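PDB 5EVI: beta-Lactamase/D-Alanine Carboxypeptidase from Pseudomonas syringae pv. tomato, which probably hydrolyses the amide bond of beta-lactam antibiotics to give substituted beta-amino acids, as class C beta-lactamases do. Local coordinates for residues 274-279 and 289-294. Sequence-based numbering, arbitrary orientation.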
loop_
_atom_site.group_PDB
_atom_site.type_symbol
_atom_site.label_atom_id
_atom_site.label_comp_id
_atom_site.label_asym_id
_atom_site.label_seq_id
_atom_site.Cartn_x
_atom_site.Cartn_y
_atom_site.Cartn_z
ATOM N N ALA D 274 -2.600 4.727 -5.597
ATOM C CA ALA D 274 -2.288 3.477 -4.887
ATOM C C ALA D 274 -3.434 2.998 -3.949
ATOM O O ALA D 274 -3.850 1.839 -4.041
ATOM C CB ALA D 274 -0.939 3.551 -4.172
ATOM N N TRP D 275 -3.957 3.859 -3.071
ATOM C CA TRP D 275 -5.153 3.503 -2.295
ATOM C C TRP D 275 -6.351 3.136 -3.199
ATOM O O TRP D 275 -6.463 3.595 -4.342
ATOM C CB TRP D 275 -5.575 4.619 -1.333
ATOM C CG TRP D 275 -4.612 4.966 -0.252
ATOM C CD1 TRP D 275 -3.878 6.113 -0.143
ATOM C CD2 TRP D 275 -4.316 4.194 0.907
ATOM N NE1 TRP D 275 -3.129 6.091 1.013
ATOM C CE2 TRP D 275 -3.389 4.927 1.679
ATOM C CE3 TRP D 275 -4.761 2.951 1.384
ATOM C CZ2 TRP D 275 -2.894 4.459 2.899
ATOM C CZ3 TRP D 275 -4.257 2.488 2.596
ATOM C CH2 TRP D 275 -3.319 3.227 3.320
ATOM N N GLU D 276 -7.206 2.267 -2.669
ATOM C CA GLU D 276 -8.477 1.885 -3.262
ATOM C C GLU D 276 -9.558 2.127 -2.229
ATOM O O GLU D 276 -9.321 1.900 -1.029
ATOM C CB GLU D 276 -8.428 0.401 -3.658
ATOM C CG GLU D 276 -7.265 0.122 -4.603
ATOM C CD GLU D 276 -7.187 -1.295 -5.137
ATOM O OE1 GLU D 276 -8.057 -2.149 -4.827
ATOM O OE2 GLU D 276 -6.212 -1.556 -5.876
ATOM N N GLN D 277 -10.736 2.597 -2.665
ATOM C CA GLN D 277 -11.817 2.912 -1.709
ATOM C C GLN D 277 -13.201 2.566 -2.208
ATOM O O GLN D 277 -13.424 2.363 -3.405
ATOM C CB GLN D 277 -11.784 4.398 -1.297
ATOM C CG GLN D 277 -12.276 5.362 -2.370
ATOM C CD GLN D 277 -12.150 6.839 -2.014
ATOM O OE1 GLN D 277 -13.086 7.641 -2.256
ATOM N NE2 GLN D 277 -11.006 7.225 -1.511
ATOM N N TYR D 278 -14.139 2.543 -1.269
ATOM C CA TYR D 278 -15.520 2.149 -1.530
ATOM C C TYR D 278 -16.439 3.140 -0.818
ATOM O O TYR D 278 -16.269 3.393 0.379
ATOM C CB TYR D 278 -15.782 0.719 -1.042
ATOM C CG TYR D 278 -14.829 -0.288 -1.647
ATOM C CD1 TYR D 278 -15.161 -0.977 -2.802
ATOM C CD2 TYR D 278 -13.566 -0.532 -1.076
ATOM C CE1 TYR D 278 -14.290 -1.885 -3.380
ATOM C CE2 TYR D 278 -12.678 -1.427 -1.656
ATOM C CZ TYR D 278 -13.042 -2.107 -2.809
ATOM O OH TYR D 278 -12.179 -3.001 -3.411
ATOM N N PRO D 279 -17.410 3.705 -1.550
ATOM C CA PRO D 279 -18.291 4.674 -0.936
ATOM C C PRO D 279 -19.337 4.037 -0.024
ATOM O O PRO D 279 -19.799 2.927 -0.270
ATOM C CB PRO D 279 -18.960 5.354 -2.134
ATOM C CG PRO D 279 -18.996 4.291 -3.175
ATOM C CD PRO D 279 -17.700 3.544 -2.992
ATOM N N ALA D 289 -15.329 -8.578 -3.612
ATOM C CA ALA D 289 -15.212 -8.586 -5.072
ATOM C C ALA D 289 -14.104 -7.659 -5.525
ATOM O O ALA D 289 -13.317 -8.002 -6.413
ATOM C CB ALA D 289 -16.527 -8.186 -5.737
ATOM N N GLY D 290 -14.040 -6.489 -4.891
ATOM C CA GLY D 290 -13.048 -5.501 -5.213
ATOM C C GLY D 290 -11.621 -5.895 -4.883
ATOM O O GLY D 290 -10.698 -5.388 -5.498
ATOM N N ASN D 291 -11.454 -6.781 -3.909
ATOM C CA ASN D 291 -10.140 -7.294 -3.480
ATOM C C ASN D 291 -9.791 -8.695 -3.993
ATOM O O ASN D 291 -8.770 -9.261 -3.602
ATOM C CB ASN D 291 -10.091 -7.286 -1.950
ATOM C CG ASN D 291 -9.941 -5.898 -1.374
ATOM O OD1 ASN D 291 -10.765 -5.451 -0.567
ATOM N ND2 ASN D 291 -8.875 -5.204 -1.769
ATOM N N ALA D 292 -10.630 -9.251 -4.861
ATOM C CA ALA D 292 -10.385 -10.545 -5.506
ATOM C C ALA D 292 -9.160 -10.486 -6.409
ATOM O O ALA D 292 -8.849 -9.431 -6.940
ATOM C CB ALA D 292 -11.606 -10.934 -6.333
ATOM N N SER D 293 -8.475 -11.616 -6.600
ATOM C CA SER D 293 -7.348 -11.673 -7.566
ATOM C C SER D 293 -7.796 -11.484 -9.032
ATOM O O SER D 293 -7.004 -11.045 -9.883
ATOM C CB SER D 293 -6.513 -12.952 -7.399
ATOM O OG SER D 293 -5.407 -12.711 -6.549
ATOM N N ALA D 294 -9.068 -11.759 -9.324
ATOM C CA ALA D 294 -9.653 -11.368 -10.605
ATOM C C ALA D 294 -9.324 -9.898 -10.964
ATOM O O ALA D 294 -9.088 -9.575 -12.131
ATOM C CB ALA D 294 -11.160 -11.597 -10.591
#
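Y278 meets G290 end-on: its hydroxyl OH lies 3.2 Å from G290 CA and 3.3 Å from G290 C, and CA sits at the edge of the ring, near its plane. With CG beside the backbone N and anti to the carbonyl carbon (chi1 -56°), the phenol extends from the strand to the last turn of helix 284-290. G290 has no side chain, and the hydroxyl rests directly against its alpha carbon. The contact is van der Waals in character: Y278 OH also comes within 3.5 Å of G290 O, but the angle is too poor for a hydrogen bond.

Next along, the amide of N291 flanks the same hydroxyl, OD1 standing 4.0 Å from Y278 OH. That oxygen takes a weak hydrogen bond from N317 ND2. E276, two residues before Y278 and on the same face of the strand, brings OE1 to 4.2 Å from G290 O, a loose approach; its carboxylate is held chiefly by a salt bridge from OE2 to R152.

Backbone hydrogen bonds pair E276 with N317 and Y278 with W315, fixing the strand beside 315-321. Here the end of a helix and the loop leaving it lie over strand 276-278 of the large antiparallel sheet, close to the presumed SxxK active site, in the serine beta-lactamase fold, where helices pack against that sheet.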